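Local coordinates for protein PAN2-PAN3 deadenylation complex catalytic subunit pan2 (Neurospora crassa, PDB 4CZX) that probably acts as the catalytic subunit of a complex that shortens mRNA poly(A) tails, represented here by its N-terminal WD40 domain alone, at residues A[136-141]-A[148-153]; A[119-124]-A[178-183]; A[113-118]-A[130-135]; A[154-159]-A[167-172]; A[73-78]-A[85-90]. All coordinates share one frame; numbering follows the deposited sequence.

Contact 1 of 5, residues A[136-141]-A[148-153]; sequences MLVIDV and KELPTQ
M136, V138 and L150 meet across an antiparallel hairpin, the pair of strands 135-140 and 145-151 that closes one four-stranded blade of the WD40 propeller. The hairpin illustrates how backbone bonds and one apolar face together attach the last strand of a blade. M136 and L150 form a hydrogen-bonded pair, M136 N giving to L150 O at 2.6 Å and L150 N to M136 O at 2.7 Å, both nearly straight. Two residues on, V138 N reaches K148 O at 2.9 Å, whereas the return bond from K148 N to V138 O is weak at 3.5 Å. The CA atoms of the intervening pair L137 and E149 make CA-H...O contacts, E149 CA lying 3.4 Å from M136 O. Apolar contacts gather on the face of M136, V138, K148 and L150. M136 crosses T152 at about a right angle, CG 3.7 Å from T152 CG2, with its CE near L150 CB. V138 and K148 lie side by side, CB to CB 3.8 Å apart, and F182 packs against V138 and L150. With CG1 anti to the backbone N (chi1 -175°), V138 has its other methyl, CG2, beside that nitrogen, where it touches L150 CD1 at 3.8 Å.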
# COMPACT_ATOMS: atom_id res chain seq x y z
N MET A 136 -21.98 20.89 25.44
CA MET A 136 -22.57 21.09 24.12
C MET A 136 -21.75 22.13 23.37
O MET A 136 -21.08 22.96 23.98
CB MET A 136 -24.03 21.55 24.21
CG MET A 136 -24.92 20.65 25.06
SD MET A 136 -26.66 21.11 24.92
CE MET A 136 -26.64 22.74 25.69
N LEU A 137 -21.79 22.08 22.04
CA LEU A 137 -21.06 23.05 21.24
C LEU A 137 -21.97 23.71 20.22
O LEU A 137 -22.84 23.07 19.63
CB LEU A 137 -19.88 22.40 20.51
CG LEU A 137 -18.81 21.75 21.39
CD1 LEU A 137 -19.03 20.25 21.46
CD2 LEU A 137 -17.43 22.09 20.87
N VAL A 138 -21.77 25.01 20.04
CA VAL A 138 -22.47 25.78 19.03
C VAL A 138 -21.51 26.02 17.86
O VAL A 138 -20.39 26.49 18.05
CB VAL A 138 -23.00 27.11 19.60
CG1 VAL A 138 -23.82 27.82 18.56
CG2 VAL A 138 -23.82 26.87 20.86
N ILE A 139 -21.95 25.69 16.64
CA ILE A 139 -21.10 25.79 15.45
C ILE A 139 -21.67 26.76 14.42
O ILE A 139 -22.85 26.66 14.05
CB ILE A 139 -20.89 24.40 14.79
CG1 ILE A 139 -20.01 23.52 15.69
CG2 ILE A 139 -20.28 24.53 13.40
CD1 ILE A 139 -20.00 22.03 15.32
N ASP A 140 -20.84 27.70 13.97
CA ASP A 140 -21.14 28.58 12.85
C ASP A 140 -20.96 27.77 11.57
O ASP A 140 -19.84 27.38 11.24
CB ASP A 140 -20.22 29.82 12.85
CG ASP A 140 -20.57 30.84 11.75
OD1 ASP A 140 -21.05 30.47 10.66
OD2 ASP A 140 -20.31 32.04 11.99
N VAL A 141 -22.06 27.52 10.88
CA VAL A 141 -22.06 26.66 9.69
C VAL A 141 -21.38 27.35 8.50
O VAL A 141 -20.78 26.70 7.64
CB VAL A 141 -23.51 26.24 9.35
CG1 VAL A 141 -23.57 25.45 8.06
CG2 VAL A 141 -24.09 25.38 10.51
N LYS A 148 -19.15 28.64 20.49
CA LYS A 148 -19.55 28.61 21.88
C LYS A 148 -19.51 27.19 22.42
O LYS A 148 -19.80 26.23 21.70
CB LYS A 148 -20.96 29.19 22.03
CG LYS A 148 -21.32 29.65 23.43
CD LYS A 148 -22.44 30.67 23.35
CE LYS A 148 -22.60 31.42 24.66
NZ LYS A 148 -23.02 32.84 24.43
N GLU A 149 -19.12 27.06 23.68
CA GLU A 149 -19.18 25.79 24.38
C GLU A 149 -20.10 25.94 25.59
O GLU A 149 -19.98 26.91 26.32
CB GLU A 149 -17.78 25.35 24.81
CG GLU A 149 -17.73 24.04 25.57
CD GLU A 149 -16.32 23.51 25.72
OE1 GLU A 149 -15.42 23.97 24.97
OE2 GLU A 149 -16.10 22.63 26.58
N LEU A 150 -21.03 25.01 25.78
CA LEU A 150 -22.00 25.11 26.87
C LEU A 150 -22.01 23.87 27.76
O LEU A 150 -21.91 22.75 27.27
CB LEU A 150 -23.40 25.33 26.31
CG LEU A 150 -23.54 26.50 25.34
CD1 LEU A 150 -24.77 26.34 24.47
CD2 LEU A 150 -23.59 27.80 26.12
N PRO A 151 -22.15 24.08 29.07
CA PRO A 151 -22.35 22.96 29.99
C PRO A 151 -23.75 22.41 29.85
O PRO A 151 -24.68 23.16 29.55
CB PRO A 151 -22.14 23.59 31.36
CG PRO A 151 -22.62 24.99 31.17
CD PRO A 151 -22.20 25.37 29.78
N THR A 152 -23.91 21.11 30.06
CA THR A 152 -25.25 20.55 30.16
C THR A 152 -25.28 19.46 31.24
O THR A 152 -24.34 18.68 31.37
CB THR A 152 -25.75 19.98 28.82
OG1 THR A 152 -27.08 19.48 28.98
CG2 THR A 152 -24.85 18.87 28.32
N GLN A 153 -26.35 19.45 32.02
CA GLN A 153 -26.52 18.42 33.03
C GLN A 153 -27.15 17.18 32.42
O GLN A 153 -26.85 16.05 32.81
CB GLN A 153 -27.37 18.94 34.18
CG GLN A 153 -26.67 19.99 35.02
CD GLN A 153 -27.13 19.98 36.46
OE1 GLN A 153 -28.30 20.24 36.76
NE2 GLN A 153 -26.22 19.66 37.37

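Contact 2 of 5, residues A[119-124]-A[178-183]; sequences FTSKGT and DPITFT
T120 and F182 form the close-packed half of a meeting between two loops, each the loop between neighbouring antiparallel strands in one of two successive propeller blades; the 178-183 loop is built round an Asx turn. The methyl CG2 of T120 comes in at the edge of the F182 ring, near its plane, and lies 3.7 Å from CE1. The ring also rests on E126 and L128 of strand 126-131, so this side is backed by the preceding blade. CG2 of T120 lies anti to the carbonyl carbon, while OG1 (chi1 67°) is hydrogen-bonded to E126. Beyond T120 the contact becomes thinner and wetter. S121 CB sits 3.5 Å from P179 O and 3.8 Å from CG1 of the exposed I180, and the polar link between the loops runs through a water. That water donates to P179 O at 2.6 Å and is hydrogen-bonded to S121 OG at 2.6 Å. Such a bridge illustrates how two loops can be coupled without a direct bond between them. The P179 peptide is probably steadied by the Asx turn, in which I180 N donates to D178 OD1 at 2.8 Å. A second bond, from T181 N at 2.9 Å, extends the turn to an Asx motif, the two N-H groups reaching OD1 from opposite faces of the carboxylate plane.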
# COMPACT_ATOMS: atom_id res chain seq x y z
N PHE A 119 -30.53 22.63 14.13
CA PHE A 119 -30.42 24.06 13.90
C PHE A 119 -30.87 24.79 15.16
O PHE A 119 -31.32 24.16 16.13
CB PHE A 119 -31.24 24.46 12.67
CG PHE A 119 -30.75 23.80 11.41
CD1 PHE A 119 -29.52 24.16 10.87
CD2 PHE A 119 -31.49 22.80 10.79
CE1 PHE A 119 -29.04 23.54 9.72
CE2 PHE A 119 -31.01 22.18 9.65
CZ PHE A 119 -29.79 22.56 9.11
N THR A 120 -30.71 26.11 15.16
CA THR A 120 -31.01 26.91 16.34
C THR A 120 -31.91 28.06 15.91
O THR A 120 -32.82 27.87 15.11
CB THR A 120 -29.72 27.44 17.02
OG1 THR A 120 -29.06 28.39 16.16
CG2 THR A 120 -28.76 26.28 17.33
N SER A 121 -31.65 29.26 16.43
CA SER A 121 -32.51 30.40 16.13
C SER A 121 -32.07 31.13 14.87
O SER A 121 -32.63 32.17 14.52
CB SER A 121 -32.53 31.38 17.31
OG SER A 121 -31.27 32.01 17.47
N LYS A 122 -31.08 30.58 14.17
CA LYS A 122 -30.43 31.33 13.10
C LYS A 122 -30.56 30.67 11.73
O LYS A 122 -29.65 30.74 10.90
CB LYS A 122 -28.96 31.55 13.45
CG LYS A 122 -28.78 32.29 14.76
CD LYS A 122 -27.33 32.56 15.09
CE LYS A 122 -27.23 33.09 16.51
NZ LYS A 122 -25.82 33.22 16.96
N GLY A 123 -31.70 30.04 11.50
CA GLY A 123 -31.97 29.39 10.23
C GLY A 123 -30.99 28.26 10.01
O GLY A 123 -30.87 27.36 10.83
N THR A 124 -30.25 28.30 8.91
CA THR A 124 -29.31 27.22 8.66
C THR A 124 -27.86 27.67 8.88
O THR A 124 -26.93 26.95 8.53
CB THR A 124 -29.46 26.68 7.23
OG1 THR A 124 -29.45 27.77 6.30
CG2 THR A 124 -30.77 25.91 7.09
N ASP A 178 -35.00 26.86 24.80
CA ASP A 178 -35.09 28.14 24.12
C ASP A 178 -34.03 28.15 23.01
O ASP A 178 -32.85 27.88 23.26
CB ASP A 178 -34.88 29.29 25.09
CG ASP A 178 -35.06 30.65 24.43
OD1 ASP A 178 -34.15 31.07 23.68
OD2 ASP A 178 -36.11 31.28 24.67
N PRO A 179 -34.45 28.43 21.77
CA PRO A 179 -33.50 28.32 20.65
C PRO A 179 -32.46 29.44 20.62
O PRO A 179 -31.45 29.30 19.93
CB PRO A 179 -34.41 28.39 19.42
CG PRO A 179 -35.60 29.17 19.88
CD PRO A 179 -35.81 28.78 21.32
N ILE A 180 -32.71 30.51 21.35
CA ILE A 180 -31.80 31.65 21.41
C ILE A 180 -30.78 31.49 22.53
O ILE A 180 -29.59 31.72 22.33
CB ILE A 180 -32.58 32.98 21.61
CG1 ILE A 180 -33.62 33.18 20.49
CG2 ILE A 180 -31.63 34.17 21.64
CD1 ILE A 180 -34.62 34.34 20.76
N THR A 181 -31.25 31.08 23.71
CA THR A 181 -30.40 31.01 24.91
C THR A 181 -30.00 29.58 25.31
O THR A 181 -29.09 29.40 26.11
CB THR A 181 -31.08 31.67 26.12
OG1 THR A 181 -32.21 30.87 26.53
CG2 THR A 181 -31.56 33.08 25.78
N PHE A 182 -30.70 28.60 24.74
CA PHE A 182 -30.50 27.18 25.05
C PHE A 182 -30.90 26.80 26.48
O PHE A 182 -30.62 25.69 26.93
CB PHE A 182 -29.05 26.75 24.76
CG PHE A 182 -28.59 27.12 23.38
CD1 PHE A 182 -29.14 26.49 22.27
CD2 PHE A 182 -27.64 28.11 23.18
CE1 PHE A 182 -28.74 26.84 20.99
CE2 PHE A 182 -27.24 28.46 21.90
CZ PHE A 182 -27.80 27.82 20.80
N THR A 183 -31.57 27.70 27.19
CA THR A 183 -32.06 27.36 28.53
C THR A 183 -33.30 26.47 28.43
O THR A 183 -34.11 26.60 27.52
CB THR A 183 -32.41 28.60 29.36
OG1 THR A 183 -33.63 29.18 28.88
CG2 THR A 183 -31.29 29.63 29.32
O HOH W 1 -29.55 30.58 18.71

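Contact 3 of 5, residues A[113-118]-A[130-135]; sequences DLRAMS and AGWQNK
R115 and W132 share a first torsion that sets each CG anti to its own carbonyl carbon (chi1 -64° in R115), and chi2 of -63° turns the arginine CD aside. The guanidinium lies over one face of the indole in a cation-pi contact, CZ 3.9 Å from the centre of the five-membered ring and NH1 3.1 Å from W132 CE2. The two planes are inclined by 33°. From the side, the guanidinium grips D113 in a two-nitrogen salt bridge, NE to OD1 (2.9 Å, from above the carboxylate plane) and NH2 to OD2 (2.8 Å, on the syn side). In the backbone, the hairpin of strands 114-119 and 126-131 in a blade of the WD40 propeller is offset by a classic beta bulge, A130 O accepting from both R115 N (2.8 Å) and A116 N (3.0 Å). The side chain of Q133 ties down the start of the strand, its OE1 receiving D113 N at 2.9 Å as well as Q112 N, while its NE2 turns to K135 O and S110 O. W132 NE1 is bonded to S157 of the next blade. An alanine in place of W132 would probably leave the R115 guanidinium without its aromatic platform and S157 OG without the indole N-H. The charge of R115 is thus probably shared between a carboxylate and a pi face, with the group restrained from turning.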
# COMPACT_ATOMS: atom_id res chain seq x y z
N ASP A 113 -18.37 12.19 22.74
CA ASP A 113 -19.37 11.23 22.31
C ASP A 113 -20.64 11.95 21.85
O ASP A 113 -21.70 11.84 22.47
CB ASP A 113 -19.69 10.23 23.43
CG ASP A 113 -20.50 9.04 22.94
OD1 ASP A 113 -20.67 8.90 21.72
OD2 ASP A 113 -20.95 8.23 23.78
N LEU A 114 -20.50 12.71 20.76
CA LEU A 114 -21.63 13.43 20.16
C LEU A 114 -22.66 12.45 19.62
O LEU A 114 -22.30 11.41 19.08
CB LEU A 114 -21.15 14.32 19.01
CG LEU A 114 -20.12 15.39 19.33
CD1 LEU A 114 -19.77 16.14 18.05
CD2 LEU A 114 -20.66 16.35 20.37
N ARG A 115 -23.95 12.80 19.74
CA ARG A 115 -25.03 11.92 19.29
C ARG A 115 -26.08 12.62 18.45
O ARG A 115 -26.86 11.97 17.74
CB ARG A 115 -25.73 11.28 20.50
CG ARG A 115 -24.84 10.36 21.34
CD ARG A 115 -24.35 9.16 20.54
NE ARG A 115 -23.51 8.30 21.39
CZ ARG A 115 -23.97 7.33 22.17
NH1 ARG A 115 -25.27 7.05 22.22
NH2 ARG A 115 -23.12 6.62 22.92
N ALA A 116 -26.11 13.95 18.53
CA ALA A 116 -27.22 14.69 17.99
C ALA A 116 -26.85 16.11 17.63
O ALA A 116 -26.00 16.74 18.27
CB ALA A 116 -28.40 14.71 18.99
N MET A 117 -27.53 16.63 16.64
CA MET A 117 -27.44 18.06 16.37
C MET A 117 -28.69 18.61 15.74
O MET A 117 -29.50 17.87 15.17
CB MET A 117 -26.26 18.34 15.49
CG MET A 117 -26.40 17.69 14.23
SD MET A 117 -24.95 18.20 13.35
CE MET A 117 -25.25 17.14 12.06
N SER A 118 -28.83 19.92 15.83
CA SER A 118 -30.00 20.60 15.32
C SER A 118 -29.65 22.02 14.91
O SER A 118 -28.62 22.55 15.30
CB SER A 118 -31.12 20.64 16.37
OG SER A 118 -30.80 21.57 17.40
N ALA A 130 -24.57 17.98 20.53
CA ALA A 130 -24.55 17.44 21.88
C ALA A 130 -24.50 15.93 21.83
O ALA A 130 -24.57 15.33 20.75
CB ALA A 130 -25.79 17.91 22.67
N GLY A 131 -24.39 15.29 22.99
CA GLY A 131 -24.43 13.85 23.02
C GLY A 131 -24.37 13.31 24.43
O GLY A 131 -24.83 13.94 25.38
N TRP A 132 -23.77 12.13 24.56
CA TRP A 132 -23.69 11.50 25.87
C TRP A 132 -22.42 12.00 26.56
O TRP A 132 -21.44 11.28 26.72
CB TRP A 132 -23.71 9.97 25.74
CG TRP A 132 -25.05 9.44 25.26
CD1 TRP A 132 -26.06 10.15 24.67
CD2 TRP A 132 -25.52 8.09 25.35
NE1 TRP A 132 -27.12 9.32 24.37
CE2 TRP A 132 -26.81 8.05 24.77
CE3 TRP A 132 -24.96 6.90 25.84
CZ2 TRP A 132 -27.55 6.87 24.69
CZ3 TRP A 132 -25.70 5.73 25.75
CH2 TRP A 132 -26.98 5.73 25.18
N GLN A 133 -22.46 13.27 26.95
CA GLN A 133 -21.34 14.00 27.52
C GLN A 133 -21.93 15.26 28.12
O GLN A 133 -23.07 15.62 27.83
CB GLN A 133 -20.30 14.34 26.45
CG GLN A 133 -20.87 15.14 25.29
CD GLN A 133 -19.80 15.59 24.30
OE1 GLN A 133 -19.01 14.78 23.82
NE2 GLN A 133 -19.76 16.89 24.00
N ASN A 134 -21.16 15.97 28.94
CA ASN A 134 -21.75 17.09 29.66
C ASN A 134 -21.36 18.45 29.10
O ASN A 134 -21.47 19.48 29.77
CB ASN A 134 -21.39 16.98 31.15
CG ASN A 134 -22.02 15.75 31.79
OD1 ASN A 134 -21.32 14.82 32.18
ND2 ASN A 134 -23.35 15.75 31.88
N LYS A 135 -20.92 18.46 27.85
CA LYS A 135 -20.70 19.69 27.11
C LYS A 135 -21.55 19.70 25.84
O LYS A 135 -21.82 18.64 25.27
CB LYS A 135 -19.23 19.86 26.72
CG LYS A 135 -18.38 20.58 27.75
CD LYS A 135 -17.68 19.60 28.67
CE LYS A 135 -16.41 20.20 29.26
NZ LYS A 135 -15.30 20.27 28.26
O HOH W 2 -20.52 8.59 26.35

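Contact 4 of 5, residues A[154-159]-A[167-172]; sequences DQYSFL and AATNKG
Y156, its CG anti to the carbonyl carbon (chi1 -65°), offers one ring face to A167, whose CB lies 3.4 Å from CE1, and L159 CD2 stands over the rim of that face. The opposite face carries the carbonyl O of D154, and the carbonyl of A168 meets the ring at its edge, near its plane. The F158 ring meets A168 CB at its edge, the two CB atoms 3.9 Å apart. The amides of Q155 and N170 are turned 49° against each other, with a weak bond from N170 ND2 to Q155 OE1 at 3.4 Å. N170 N to Q155 O is firmer at 3.0 Å, and a water bridges Q155 N and N170 OD1. A classic beta bulge sets S157 and F158 against A168 unequally: S157 N reaches A168 O at 2.7 Å, while the F158 N bond is weak at 3.4 Å. Strand 165-169 ends in an ST turn, T169 OG1 accepting from K171 N and bonded to T173 OG1. Around this first hairpin of its WD40 propeller blade, L177 of strand 173-177 lies against Y156 and A167, strand 126-131 of the preceding blade packs on Y156 and L159, and strand 194-200 of the following blade covers F158 and A168.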
# COMPACT_ATOMS: atom_id res chain seq x y z
N ASP A 154 -28.02 17.40 31.44
CA ASP A 154 -28.68 16.31 30.73
C ASP A 154 -27.91 15.94 29.47
O ASP A 154 -27.44 16.81 28.74
CB ASP A 154 -30.13 16.69 30.40
CG ASP A 154 -30.99 16.85 31.64
OD1 ASP A 154 -30.94 15.98 32.53
OD2 ASP A 154 -31.73 17.86 31.73
N GLN A 155 -27.80 14.64 29.21
CA GLN A 155 -27.14 14.15 28.01
C GLN A 155 -28.19 13.79 26.98
O GLN A 155 -29.27 13.31 27.33
CB GLN A 155 -26.24 12.95 28.35
CG GLN A 155 -25.16 13.30 29.36
CD GLN A 155 -24.22 12.15 29.63
OE1 GLN A 155 -24.43 11.04 29.13
NE2 GLN A 155 -23.18 12.40 30.42
N TYR A 156 -27.90 14.06 25.71
CA TYR A 156 -28.93 14.01 24.68
C TYR A 156 -28.71 12.94 23.61
O TYR A 156 -27.58 12.74 23.16
CB TYR A 156 -29.05 15.39 24.01
CG TYR A 156 -29.55 16.46 24.96
CD1 TYR A 156 -30.82 16.37 25.53
CD2 TYR A 156 -28.77 17.55 25.29
CE1 TYR A 156 -31.29 17.34 26.40
CE2 TYR A 156 -29.23 18.53 26.16
CZ TYR A 156 -30.50 18.41 26.71
OH TYR A 156 -30.98 19.37 27.57
N SER A 157 -29.80 12.31 23.18
CA SER A 157 -29.76 11.38 22.05
C SER A 157 -30.32 11.96 20.74
O SER A 157 -29.99 11.46 19.67
CB SER A 157 -30.52 10.10 22.38
OG SER A 157 -29.94 9.45 23.50
N PHE A 158 -31.19 12.96 20.86
CA PHE A 158 -31.81 13.64 19.71
C PHE A 158 -31.94 15.13 19.98
O PHE A 158 -32.19 15.54 21.13
CB PHE A 158 -33.22 13.12 19.40
CG PHE A 158 -33.28 11.69 18.98
CD1 PHE A 158 -33.44 10.69 19.93
CD2 PHE A 158 -33.21 11.33 17.65
CE1 PHE A 158 -33.50 9.36 19.55
CE2 PHE A 158 -33.28 10.00 17.27
CZ PHE A 158 -33.43 9.02 18.22
N LEU A 159 -31.81 15.91 18.92
CA LEU A 159 -32.08 17.34 18.91
C LEU A 159 -32.80 17.69 17.62
O LEU A 159 -32.41 17.22 16.56
CB LEU A 159 -30.78 18.15 19.00
CG LEU A 159 -29.92 18.03 20.27
CD1 LEU A 159 -28.56 18.70 20.05
CD2 LEU A 159 -30.64 18.68 21.43
N ALA A 167 -35.23 18.42 22.69
CA ALA A 167 -34.01 17.73 23.07
C ALA A 167 -34.33 16.46 23.86
O ALA A 167 -34.70 16.53 25.03
CB ALA A 167 -33.13 18.65 23.89
N ALA A 168 -34.15 15.30 23.23
CA ALA A 168 -34.39 14.04 23.93
C ALA A 168 -33.16 13.58 24.69
O ALA A 168 -32.09 13.37 24.10
CB ALA A 168 -34.83 12.97 22.95
N THR A 169 -33.30 13.43 26.00
CA THR A 169 -32.23 12.92 26.83
C THR A 169 -32.11 11.42 26.68
O THR A 169 -33.02 10.76 26.18
CB THR A 169 -32.46 13.22 28.32
OG1 THR A 169 -33.41 12.28 28.84
CG2 THR A 169 -32.97 14.63 28.52
N ASN A 170 -31.01 10.87 27.17
CA ASN A 170 -30.84 9.43 27.08
C ASN A 170 -31.56 8.73 28.23
O ASN A 170 -31.39 7.52 28.42
CB ASN A 170 -29.36 9.05 27.04
CG ASN A 170 -28.57 9.62 28.21
OD1 ASN A 170 -29.13 10.18 29.14
ND2 ASN A 170 -27.24 9.44 28.17
N LYS A 171 -32.38 9.47 28.97
CA LYS A 171 -33.16 8.89 30.07
C LYS A 171 -34.66 8.80 29.75
O LYS A 171 -35.45 8.34 30.57
CB LYS A 171 -32.99 9.69 31.37
CG LYS A 171 -31.56 9.94 31.81
CD LYS A 171 -30.82 8.67 32.14
CE LYS A 171 -29.34 8.97 32.37
NZ LYS A 171 -28.56 7.75 32.74
N GLY A 172 -35.05 9.27 28.57
CA GLY A 172 -36.44 9.19 28.15
C GLY A 172 -37.25 10.46 28.35
O GLY A 172 -38.45 10.47 28.09
O HOH W 3 -29.03 12.48 30.89

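Contact 5 of 5, residues A[73-78]-A[85-90]; sequences GPLRQF and VIFLGS
R76 N donates to L88 O at 2.8 Å, and with L88 N to Q77 O at 3.0 Å this joins two runs of chain whose directions differ by 146°, the start of the antiparallel hairpin of strands 77-80 and 85-88 that opens a WD40 blade. Side chains divide the contact into a polar end and an apolar end. At the polar end R76 lays CB and CG against L88 CD2; its CD is turned by chi2 of -113°, and its guanidinium grips S90 side-on, NE and NH2 lying 2.9 Å and 3.0 Å from the single atom S90 OG, which sits near the guanidinium plane. P74 covers one face of that group, with CG of the proline over its centre. S90 OG has a further partner in D113 of the next blade, to which R76 itself makes only a long, weak ion pair. An alanine in place of R76 would probably leave S90 OG without both of its guanidinium donors and P74 without the flat group it lies against. At the apolar end F78 and F87 meet rim to rim, their centroids 5.7 Å apart and their planes at 73°, with F87 CD2 only 3.5 Å from F78 CD1. V85 CG1 stands over a face of F87, toward the rim, and L75 CD1 also approaches that ring. Where the ladder ends, a water links the two segments: it donates to P74 O at 2.7 Å and accepts from S90 N at 2.9 Å.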
# COMPACT_ATOMS: atom_id res chain seq x y z
N GLY A 73 -16.45 5.27 14.59
CA GLY A 73 -17.70 4.55 14.72
C GLY A 73 -18.82 5.03 13.79
O GLY A 73 -18.56 5.47 12.67
N PRO A 74 -20.07 4.94 14.26
CA PRO A 74 -21.22 5.15 13.37
C PRO A 74 -21.41 6.59 12.92
O PRO A 74 -21.06 7.52 13.63
CB PRO A 74 -22.42 4.71 14.24
CG PRO A 74 -21.93 4.73 15.64
CD PRO A 74 -20.47 4.38 15.56
N LEU A 75 -21.97 6.73 11.73
CA LEU A 75 -22.46 8.03 11.28
C LEU A 75 -23.75 8.24 12.06
O LEU A 75 -24.67 7.45 11.93
CB LEU A 75 -22.69 8.03 9.76
CG LEU A 75 -22.54 9.38 9.04
CD1 LEU A 75 -22.67 9.22 7.53
CD2 LEU A 75 -23.58 10.37 9.56
N ARG A 76 -23.79 9.27 12.89
CA ARG A 76 -24.89 9.40 13.85
C ARG A 76 -26.12 10.12 13.30
O ARG A 76 -27.25 9.77 13.66
CB ARG A 76 -24.40 10.13 15.11
CG ARG A 76 -23.18 9.48 15.75
CD ARG A 76 -23.55 8.92 17.07
NE ARG A 76 -22.47 8.18 17.71
CZ ARG A 76 -22.65 6.98 18.25
NH1 ARG A 76 -23.85 6.42 18.20
NH2 ARG A 76 -21.63 6.34 18.82
N GLN A 77 -25.89 11.12 12.46
CA GLN A 77 -26.99 11.97 11.97
C GLN A 77 -26.53 12.82 10.77
O GLN A 77 -25.35 13.16 10.66
CB GLN A 77 -27.51 12.89 13.08
CG GLN A 77 -28.84 13.62 12.77
CD GLN A 77 -29.13 14.76 13.75
OE1 GLN A 77 -28.66 14.73 14.89
NE2 GLN A 77 -29.84 15.79 13.30
N PHE A 78 -27.49 13.13 9.90
CA PHE A 78 -27.32 14.09 8.80
C PHE A 78 -28.10 15.38 9.09
O PHE A 78 -29.13 15.35 9.78
CB PHE A 78 -27.86 13.53 7.48
CG PHE A 78 -27.23 12.25 7.04
CD1 PHE A 78 -26.01 12.24 6.37
CD2 PHE A 78 -27.90 11.04 7.21
CE1 PHE A 78 -25.44 11.04 5.93
CE2 PHE A 78 -27.35 9.84 6.77
CZ PHE A 78 -26.11 9.84 6.13
N VAL A 85 -24.05 18.99 2.90
CA VAL A 85 -24.57 18.11 3.93
C VAL A 85 -23.69 18.17 5.16
O VAL A 85 -22.46 18.15 5.04
CB VAL A 85 -24.66 16.66 3.44
CG1 VAL A 85 -25.29 15.74 4.54
CG2 VAL A 85 -25.43 16.60 2.12
N ILE A 86 -24.31 18.22 6.33
CA ILE A 86 -23.57 18.15 7.59
C ILE A 86 -23.70 16.74 8.17
O ILE A 86 -24.79 16.16 8.22
CB ILE A 86 -24.05 19.20 8.59
CG1 ILE A 86 -24.17 20.57 7.90
CG2 ILE A 86 -23.10 19.29 9.79
CD1 ILE A 86 -24.69 21.65 8.81
N PHE A 87 -22.56 16.19 8.57
CA PHE A 87 -22.46 14.81 9.06
C PHE A 87 -21.94 14.81 10.49
O PHE A 87 -20.93 15.46 10.78
CB PHE A 87 -21.50 13.99 8.18
CG PHE A 87 -21.79 14.06 6.70
CD1 PHE A 87 -21.19 15.04 5.89
CD2 PHE A 87 -22.61 13.12 6.10
CE1 PHE A 87 -21.43 15.09 4.50
CE2 PHE A 87 -22.86 13.14 4.74
CZ PHE A 87 -22.27 14.13 3.92
N LEU A 88 -22.59 14.07 11.38
CA LEU A 88 -22.16 14.01 12.77
C LEU A 88 -21.63 12.62 13.13
O LEU A 88 -22.28 11.61 12.88
CB LEU A 88 -23.30 14.39 13.74
CG LEU A 88 -22.85 14.53 15.20
CD1 LEU A 88 -23.60 15.65 15.89
CD2 LEU A 88 -23.03 13.23 16.02
N GLY A 89 -20.45 12.59 13.74
CA GLY A 89 -19.91 11.38 14.34
C GLY A 89 -19.65 11.68 15.80
O GLY A 89 -19.77 12.83 16.23
N SER A 90 -19.27 10.66 16.57
CA SER A 90 -19.04 10.85 18.00
C SER A 90 -17.94 11.84 18.32
O SER A 90 -17.97 12.48 19.37
CB SER A 90 -18.71 9.50 18.66
OG SER A 90 -19.91 8.80 18.92
O HOH W 4 -19.53 7.89 15.87

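How the contacts relate
Contact 3 touches contacts 1, 4 and 5 across three successive blades. Its centre lies about 9 Å from those of contacts 1 and 4 and about 11 Å from that of contact 5. It shares its sheet with contact 1, tied by T152 N to N134 O at 2.9 Å; toward contact 5 the tie is M117 N to Q77 OE1 at 2.8 Å, and toward contact 4, G131 O to Y156 N at 3.1 Å. Contact 2, about 16 Å centre to centre from contact 3, instead touches contact 1, where L150 CD1 meets F182 CD2 at 3.6 Å. A MES molecule, probably from the crystallisation liquor, lies by W132 and S157. The exonuclease active site belongs to another domain, absent here.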